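Local coordinates for hydrogenase maturation protease HycI (PDB 5ZBY), which probably acts as an endopeptidase that completes maturation of [NiFe] hydrogenase by C-terminal cleavage of its precursor, at residues V15-G20 and V70-A75; A88-T93 and S118-I123. All blocks are in the same frame, centred on the assembly; numbering follows the deposited sequence.

Interaction 1 of 2, residues V15-G20 and V70-A75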
ATOM      1  N   VAL A  15      -1.748  -7.414  -7.028  1.00 24.88           N
ATOM      2  CA  VAL A  15      -2.818  -6.570  -6.540  1.00 21.76           C
ATOM      3  C   VAL A  15      -2.138  -5.460  -5.769  1.00 22.42           C
ATOM      4  O   VAL A  15      -1.271  -5.743  -4.939  1.00 25.58           O
ATOM      5  CB  VAL A  15      -3.830  -7.351  -5.660  1.00 23.44           C
ATOM      6  CG1 VAL A  15      -4.970  -6.417  -5.189  1.00 27.88           C
ATOM      7  CG2 VAL A  15      -4.427  -8.574  -6.425  1.00 22.64           C
ATOM      8  N   ILE A  16      -2.476  -4.206  -6.084  1.00 21.66           N
ATOM      9  CA  ILE A  16      -1.959  -3.088  -5.313  1.00 21.13           C
ATOM     10  C   ILE A  16      -3.130  -2.433  -4.590  1.00 25.74           C
ATOM     11  O   ILE A  16      -4.135  -2.115  -5.211  1.00 23.80           O
ATOM     12  CB  ILE A  16      -1.241  -2.088  -6.207  1.00 21.05           C
ATOM     13  CG1 ILE A  16      -0.061  -2.817  -6.891  1.00 28.25           C
ATOM     14  CG2 ILE A  16      -0.672  -0.928  -5.357  1.00 25.23           C
ATOM     15  CD1 ILE A  16       0.547  -2.037  -7.983  1.00 37.85           C
ATOM     16  N   CYS A  17      -2.999  -2.315  -3.274  1.00 22.85           N
ATOM     17  CA  CYS A  17      -4.078  -1.892  -2.378  1.00 20.81           C
ATOM     18  C   CYS A  17      -3.695  -0.617  -1.691  1.00 23.78           C
ATOM     19  O   CYS A  17      -2.808  -0.658  -0.835  1.00 26.29           O
ATOM     20  CB  CYS A  17      -4.307  -2.941  -1.297  1.00 22.90           C
ATOM     21  SG  CYS A  17      -5.071  -4.417  -1.962  1.00 29.17           S
ATOM     22  N   GLY A  18      -4.342   0.501  -2.024  1.00 20.75           N
ATOM     23  CA  GLY A  18      -4.053   1.752  -1.330  1.00 20.93           C
ATOM     24  C   GLY A  18      -4.903   1.881  -0.082  1.00 26.46           C
ATOM     25  O   GLY A  18      -6.100   1.676  -0.103  1.00 26.30           O
ATOM     26  N   ILE A  19      -4.279   2.232   1.031  1.00 20.67           N
ATOM     27  CA  ILE A  19      -4.939   2.371   2.306  1.00 22.41           C
ATOM     28  C   ILE A  19      -4.813   3.813   2.709  1.00 22.87           C
ATOM     29  O   ILE A  19      -3.744   4.405   2.599  1.00 23.60           O
ATOM     30  CB  ILE A  19      -4.277   1.468   3.416  1.00 22.43           C
ATOM     31  CG1 ILE A  19      -4.377  -0.010   2.986  1.00 23.84           C
ATOM     32  CG2 ILE A  19      -4.988   1.619   4.770  1.00 23.73           C
ATOM     33  CD1 ILE A  19      -3.545  -0.890   3.907  1.00 25.32           C
ATOM     34  N   GLY A  20      -5.901   4.415   3.199  1.00 20.11           N
ATOM     35  CA  GLY A  20      -5.745   5.763   3.741  1.00 24.97           C
ATOM     36  C   GLY A  20      -7.071   6.493   3.780  1.00 32.92           C
ATOM     37  O   GLY A  20      -8.116   5.871   3.610  1.00 25.09           O
ATOM     38  N   VAL A  70       0.790  -9.183  -3.383  1.00 22.74           N
ATOM     39  CA  VAL A  70      -0.142  -8.154  -2.935  1.00 21.10           C
ATOM     40  C   VAL A  70       0.695  -7.066  -2.285  1.00 25.87           C
ATOM     41  O   VAL A  70       1.537  -7.374  -1.435  1.00 25.04           O
ATOM     42  CB  VAL A  70      -1.180  -8.712  -1.945  1.00 19.81           C
ATOM     43  CG1 VAL A  70      -2.112  -7.555  -1.490  1.00 22.27           C
ATOM     44  CG2 VAL A  70      -2.001  -9.859  -2.633  1.00 19.85           C
ATOM     45  N   VAL A  71       0.510  -5.830  -2.732  1.00 21.40           N
ATOM     46  CA  VAL A  71       1.268  -4.661  -2.208  1.00 20.24           C
ATOM     47  C   VAL A  71       0.304  -3.714  -1.535  1.00 24.51           C
ATOM     48  O   VAL A  71      -0.547  -3.154  -2.228  1.00 25.09           O
ATOM     49  CB  VAL A  71       1.956  -3.928  -3.344  1.00 25.03           C
ATOM     50  CG1 VAL A  71       2.762  -2.751  -2.856  1.00 26.48           C
ATOM     51  CG2 VAL A  71       2.862  -4.908  -4.132  1.00 26.13           C
ATOM     52  N   PHE A  72       0.426  -3.543  -0.221  1.00 21.11           N
ATOM     53  CA  PHE A  72      -0.344  -2.538   0.513  1.00 20.35           C
ATOM     54  C   PHE A  72       0.450  -1.270   0.516  1.00 26.23           C
ATOM     55  O   PHE A  72       1.667  -1.318   0.634  1.00 23.78           O
ATOM     56  CB  PHE A  72      -0.619  -3.009   1.945  1.00 19.61           C
ATOM     57  CG  PHE A  72      -1.609  -4.140   1.989  1.00 25.70           C
ATOM     58  CD1 PHE A  72      -1.200  -5.441   2.196  1.00 24.58           C
ATOM     59  CD2 PHE A  72      -2.956  -3.887   1.760  1.00 23.50           C
ATOM     60  CE1 PHE A  72      -2.146  -6.503   2.200  1.00 29.35           C
ATOM     61  CE2 PHE A  72      -3.886  -4.956   1.743  1.00 23.68           C
ATOM     62  CZ  PHE A  72      -3.487  -6.232   1.991  1.00 26.12           C
ATOM     63  N   VAL A  73      -0.206  -0.133   0.324  1.00 19.44           N
ATOM     64  CA  VAL A  73       0.510   1.149   0.299  1.00 19.20           C
ATOM     65  C   VAL A  73      -0.190   2.054   1.324  1.00 22.30           C
ATOM     66  O   VAL A  73      -1.407   2.213   1.272  1.00 22.30           O
ATOM     67  CB  VAL A  73       0.482   1.806  -1.084  1.00 22.09           C
ATOM     68  CG1 VAL A  73       1.219   3.140  -1.082  1.00 24.70           C
ATOM     69  CG2 VAL A  73       1.036   0.853  -2.199  1.00 21.30           C
ATOM     70  N   ASP A  74       0.542   2.590   2.298  1.00 19.97           N
ATOM     71  CA  ASP A  74      -0.109   3.341   3.397  1.00 20.02           C
ATOM     72  C   ASP A  74       0.882   4.420   3.925  1.00 22.99           C
ATOM     73  O   ASP A  74       2.093   4.302   3.790  1.00 21.79           O
ATOM     74  CB  ASP A  74      -0.503   2.375   4.542  1.00 19.88           C
ATOM     75  CG  ASP A  74      -1.503   2.977   5.537  1.00 24.74           C
ATOM     76  OD1 ASP A  74      -2.083   4.043   5.240  1.00 24.08           O
ATOM     77  OD2 ASP A  74      -1.736   2.340   6.572  1.00 25.54           O
ATOM     78  N   ALA A  75       0.341   5.495   4.479  1.00 20.99           N
ATOM     79  CA  ALA A  75       1.140   6.350   5.333  1.00 19.59           C
ATOM     80  C   ALA A  75       1.454   5.650   6.655  1.00 25.51           C
ATOM     81  O   ALA A  75       0.553   5.298   7.395  1.00 29.85           O
ATOM     82  CB  ALA A  75       0.364   7.659   5.618  1.00 22.55           C
TER
HETATM   83  O   HOH W   1      -2.312   6.585   3.462  1.00 24.01           O
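Cys17 and Phe72 share a first torsion, chi1 -71° in each, which sets SG and CG anti to their own carbonyl carbons and beside their own backbone N. The pairing of the two residues in parallel strands puts both side chains on one face. CB of Cys17 comes obliquely upon CD2 of Phe72, 3.5 Å away, while Cys17 SG sits 3.9 Å from Phe72 CE2, an oblique sulfur-aromatic contact. The ring has a second neighbour in Ile19, whose CD1 reaches CD2 of Phe72 at 3.7 Å.

Beneath these side chains the backbones are laced in parallel register. Val71 sends its N-H to Val15 O and accepts at its own O from Cys17 N; Val73 repeats the pattern with Cys17 O and Ile19 N. The bond from Val73 N to Cys17 O is the most bent, 151° at the hydrogen. On the face shared by Ile16, Val71 and Val73, CG2 of Ile16 meets CG2 of Val73 at 4.0 Å.

Past the last rung, the carboxylate of Asp74 lies against Ile19: OD2 is 3.8 Å from Ile19 CG2, and OD1 forms a hydrogen bond to a bound HEPES molecule, probably from the crystallisation liquor. An alanine here would probably leave that HEPES hydroxyl without its carboxylate mate and open a gap beside Ile19 CG2. Water 1 bridges the same end, donating to Ile19 O at 2.7 Å and accepting from Ala75 N at 3.0 Å.

This is the heart of the alpha/beta fold. Strand 46-50 pairs with the far edge of strand 14-18, and strand 119-125 with that of 69-75, while helix 29-40 covers Ile16 and Val73 through Leu37, Phe29 and Val33.

Interaction 2 of 2, residues A88-T93 and S118-I123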
ATOM      1  N   ALA A  88       8.248  -3.008   4.049  1.00 26.00           N
ATOM      2  CA  ALA A  88       8.187  -3.906   5.192  1.00 29.02           C
ATOM      3  C   ALA A  88       7.387  -5.144   4.895  1.00 30.03           C
ATOM      4  O   ALA A  88       6.623  -5.171   3.931  1.00 26.14           O
ATOM      5  CB  ALA A  88       7.589  -3.193   6.405  1.00 31.56           C
ATOM      6  N   ASP A  89       7.564  -6.148   5.750  1.00 30.67           N
ATOM      7  CA  ASP A  89       6.831  -7.419   5.716  1.00 32.40           C
ATOM      8  C   ASP A  89       5.690  -7.351   6.713  1.00 31.62           C
ATOM      9  O   ASP A  89       5.882  -7.420   7.945  1.00 29.35           O
ATOM     10  CB  ASP A  89       7.776  -8.582   6.034  1.00 34.69           C
ATOM     11  CG  ASP A  89       7.068  -9.932   6.115  1.00 45.44           C
ATOM     12  OD1 ASP A  89       5.853 -10.019   5.831  1.00 31.43           O
ATOM     13  OD2 ASP A  89       7.745 -10.930   6.468  1.00 43.84           O
ATOM     14  N   PRO A  90       4.459  -7.180   6.208  1.00 25.28           N
ATOM     15  CA  PRO A  90       3.366  -6.937   7.139  1.00 24.32           C
ATOM     16  C   PRO A  90       2.935  -8.189   7.889  1.00 23.09           C
ATOM     17  O   PRO A  90       2.150  -8.063   8.813  1.00 30.01           O
ATOM     18  CB  PRO A  90       2.242  -6.396   6.219  1.00 28.23           C
ATOM     19  CG  PRO A  90       2.485  -7.110   4.950  1.00 26.83           C
ATOM     20  CD  PRO A  90       4.003  -7.190   4.799  1.00 27.27           C
ATOM     21  N   LEU A  91       3.456  -9.356   7.505  1.00 26.54           N
ATOM     22  CA  LEU A  91       3.176 -10.590   8.212  1.00 29.05           C
ATOM     23  C   LEU A  91       3.911 -10.651   9.551  1.00 32.36           C
ATOM     24  O   LEU A  91       3.479 -11.367  10.447  1.00 28.79           O
ATOM     25  CB  LEU A  91       3.595 -11.795   7.398  1.00 27.08           C
ATOM     26  CG  LEU A  91       2.869 -11.979   6.049  1.00 35.53           C
ATOM     27  CD1 LEU A  91       3.587 -13.003   5.203  1.00 36.20           C
ATOM     28  CD2 LEU A  91       1.499 -12.448   6.385  1.00 37.43           C
ATOM     29  N   LYS A  92       4.995  -9.885   9.673  1.00 26.68           N
ATOM     30  CA  LYS A  92       5.873 -10.037  10.843  1.00 34.48           C
ATOM     31  C   LYS A  92       5.230  -9.487  12.115  1.00 32.20           C
ATOM     32  O   LYS A  92       4.706  -8.364  12.124  1.00 29.40           O
ATOM     33  CB  LYS A  92       7.208  -9.349  10.586  1.00 40.52           C
ATOM     34  CG  LYS A  92       8.414 -10.238  10.837  1.00 82.12           C
ATOM     35  CD  LYS A  92       9.684  -9.418  11.008  1.00 46.19           C
ATOM     36  CE  LYS A  92      10.909 -10.305  10.989  1.00 62.33           C
ATOM     37  NZ  LYS A  92      12.163  -9.509  10.849  1.00 94.60           N
ATOM     38  N   THR A  93       5.252 -10.286  13.189  1.00 29.01           N
ATOM     39  CA  THR A  93       4.756  -9.888  14.502  1.00 32.08           C
ATOM     40  C   THR A  93       5.756  -8.941  15.175  1.00 29.08           C
ATOM     41  O   THR A  93       6.951  -9.240  15.234  1.00 26.64           O
ATOM     42  CB  THR A  93       4.530 -11.139  15.375  1.00 27.75           C
ATOM     43  OG1 THR A  93       3.897 -12.148  14.552  1.00 39.42           O
ATOM     44  CG2 THR A  93       3.624 -10.819  16.454  1.00 38.35           C
ATOM     45  N   SER A 118       0.155 -15.918  -1.956  1.00 29.90           N
ATOM     46  CA  SER A 118       0.795 -14.716  -2.486  1.00 25.15           C
ATOM     47  C   SER A 118       1.876 -14.184  -1.548  1.00 22.93           C
ATOM     48  O   SER A 118       1.684 -14.243  -0.360  1.00 31.14           O
ATOM     49  CB  SER A 118      -0.257 -13.620  -2.695  1.00 27.81           C
ATOM     50  OG  SER A 118       0.291 -12.498  -3.356  1.00 26.18           O
ATOM     51  N   ASP A 119       2.965 -13.663  -2.093  1.00 24.66           N
ATOM     52  CA  ASP A 119       3.814 -12.778  -1.257  1.00 23.35           C
ATOM     53  C   ASP A 119       3.033 -11.541  -0.896  1.00 28.24           C
ATOM     54  O   ASP A 119       2.212 -11.065  -1.681  1.00 26.26           O
ATOM     55  CB  ASP A 119       5.066 -12.395  -2.014  1.00 27.83           C
ATOM     56  CG  ASP A 119       6.081 -13.523  -2.055  1.00 79.59           C
ATOM     57  OD1 ASP A 119       5.980 -14.443  -1.218  1.00 57.66           O
ATOM     58  OD2 ASP A 119       6.977 -13.496  -2.919  1.00 58.74           O
ATOM     59  N   ILE A 120       3.317 -10.963   0.283  1.00 24.58           N
ATOM     60  CA  ILE A 120       2.652  -9.735   0.667  1.00 22.87           C
ATOM     61  C   ILE A 120       3.719  -8.734   1.047  1.00 27.16           C
ATOM     62  O   ILE A 120       4.608  -9.078   1.827  1.00 27.22           O
ATOM     63  CB  ILE A 120       1.735  -9.918   1.881  1.00 26.09           C
ATOM     64  CG1 ILE A 120       0.960 -11.261   1.813  1.00 28.02           C
ATOM     65  CG2 ILE A 120       0.844  -8.679   2.076  1.00 23.97           C
ATOM     66  CD1 ILE A 120      -0.161 -11.281   0.786  1.00 30.06           C
ATOM     67  N   VAL A 121       3.599  -7.495   0.581  1.00 21.33           N
ATOM     68  CA  VAL A 121       4.553  -6.457   1.038  1.00 21.13           C
ATOM     69  C   VAL A 121       3.781  -5.190   1.437  1.00 22.49           C
ATOM     70  O   VAL A 121       2.646  -4.980   0.964  1.00 22.64           O
ATOM     71  CB  VAL A 121       5.578  -6.181  -0.057  1.00 31.35           C
ATOM     72  CG1 VAL A 121       4.933  -5.559  -1.254  1.00 35.46           C
ATOM     73  CG2 VAL A 121       6.659  -5.303   0.431  1.00 30.03           C
ATOM     74  N   LEU A 122       4.351  -4.377   2.360  1.00 20.96           N
ATOM     75  CA  LEU A 122       3.806  -3.069   2.688  1.00 26.37           C
ATOM     76  C   LEU A 122       4.791  -2.007   2.256  1.00 25.13           C
ATOM     77  O   LEU A 122       5.982  -2.098   2.596  1.00 23.51           O
ATOM     78  CB  LEU A 122       3.530  -2.971   4.196  1.00 21.72           C
ATOM     79  CG  LEU A 122       3.245  -1.590   4.801  1.00 27.43           C
ATOM     80  CD1 LEU A 122       1.979  -0.979   4.231  1.00 25.23           C
ATOM     81  CD2 LEU A 122       3.166  -1.728   6.335  1.00 28.57           C
ATOM     82  N   ILE A 123       4.355  -1.028   1.465  1.00 23.03           N
ATOM     83  CA  ILE A 123       5.174   0.146   1.202  1.00 21.69           C
ATOM     84  C   ILE A 123       4.585   1.316   2.004  1.00 24.84           C
ATOM     85  O   ILE A 123       3.442   1.709   1.757  1.00 24.05           O
ATOM     86  CB  ILE A 123       5.243   0.517  -0.301  1.00 24.72           C
ATOM     87  CG1 ILE A 123       5.753  -0.672  -1.113  1.00 21.85           C
ATOM     88  CG2 ILE A 123       6.164   1.784  -0.491  1.00 27.44           C
ATOM     89  CD1 ILE A 123       5.544  -0.464  -2.630  1.00 28.19           C
TER
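Ala88 and Leu122 form a hydrogen-bonded antiparallel pair at the edge of the mixed sheet, just before the chain leaves strand 85-88 through a type I beta turn. All four of their backbone polar groups are matched within the pair. Ala88 N gives its hydrogen to Leu122 O at 2.8 Å, almost straight at 170° and in the carbonyl plane; Leu122 N returns a bond of 2.9 Å to Ala88 O, tilted somewhat from that carbonyl's plane. On its other edge strand 119-125 bonds to strand 69-75, Val121 through its backbone to Val70 and Phe72.

Pro90 has no N-H to continue the ladder, which is consistent with the pairing ending here. Where another residue could offer an N-H, the proline ring brings CD to 3.6 Å from Ile120 O, a contact without a hydrogen bond. CB of Pro90 points toward the strand, and CG of the ring rests 3.7 Å from Ile120 CG2 with the two side chains crossing at about a right angle. Helix 105-116 meets Ile120 as well, through Ala109.

Within the turn, two backbone N-H groups find acceptors on Asp89. Lys92 N bonds to Asp89 O at 3.1 Å, the bond that closes the turn running from Asp89 to Lys92. Asp89 also receives Leu91 N at OD1, 3.0 Å away, which makes an Asx turn; the donor arrives from above the carboxylate, 50° out of its plane.

Ala88 O has an apolar neighbour too: with Val121 chi1 at 66°, CG1 takes the crowded position between N and carbonyl carbon, while CG2, anti to the backbone N, lies 3.5 Å from Ala88 O.

Both segments of interaction 1 come earlier in the chain than those of interaction 2, and the centres lie about 11 Å apart in one sheet. Strand 69-75 of the first is next to strand 119-125 of the second, and the two contacts touch directly: Phe72 O and Ile123 N are 2.8 Å apart, a probable hydrogen bond, and Val71 packs on Val121. Across the sheet the order is 46-50, 14-18, 69-75, 119-125 and 85-88, so interaction 1 joins two inner parallel strands near the centre of the chain, whereas interaction 2 adds the antiparallel edge. Together they carry the sheet from its buried middle to a partly exposed border beside helix 105-116.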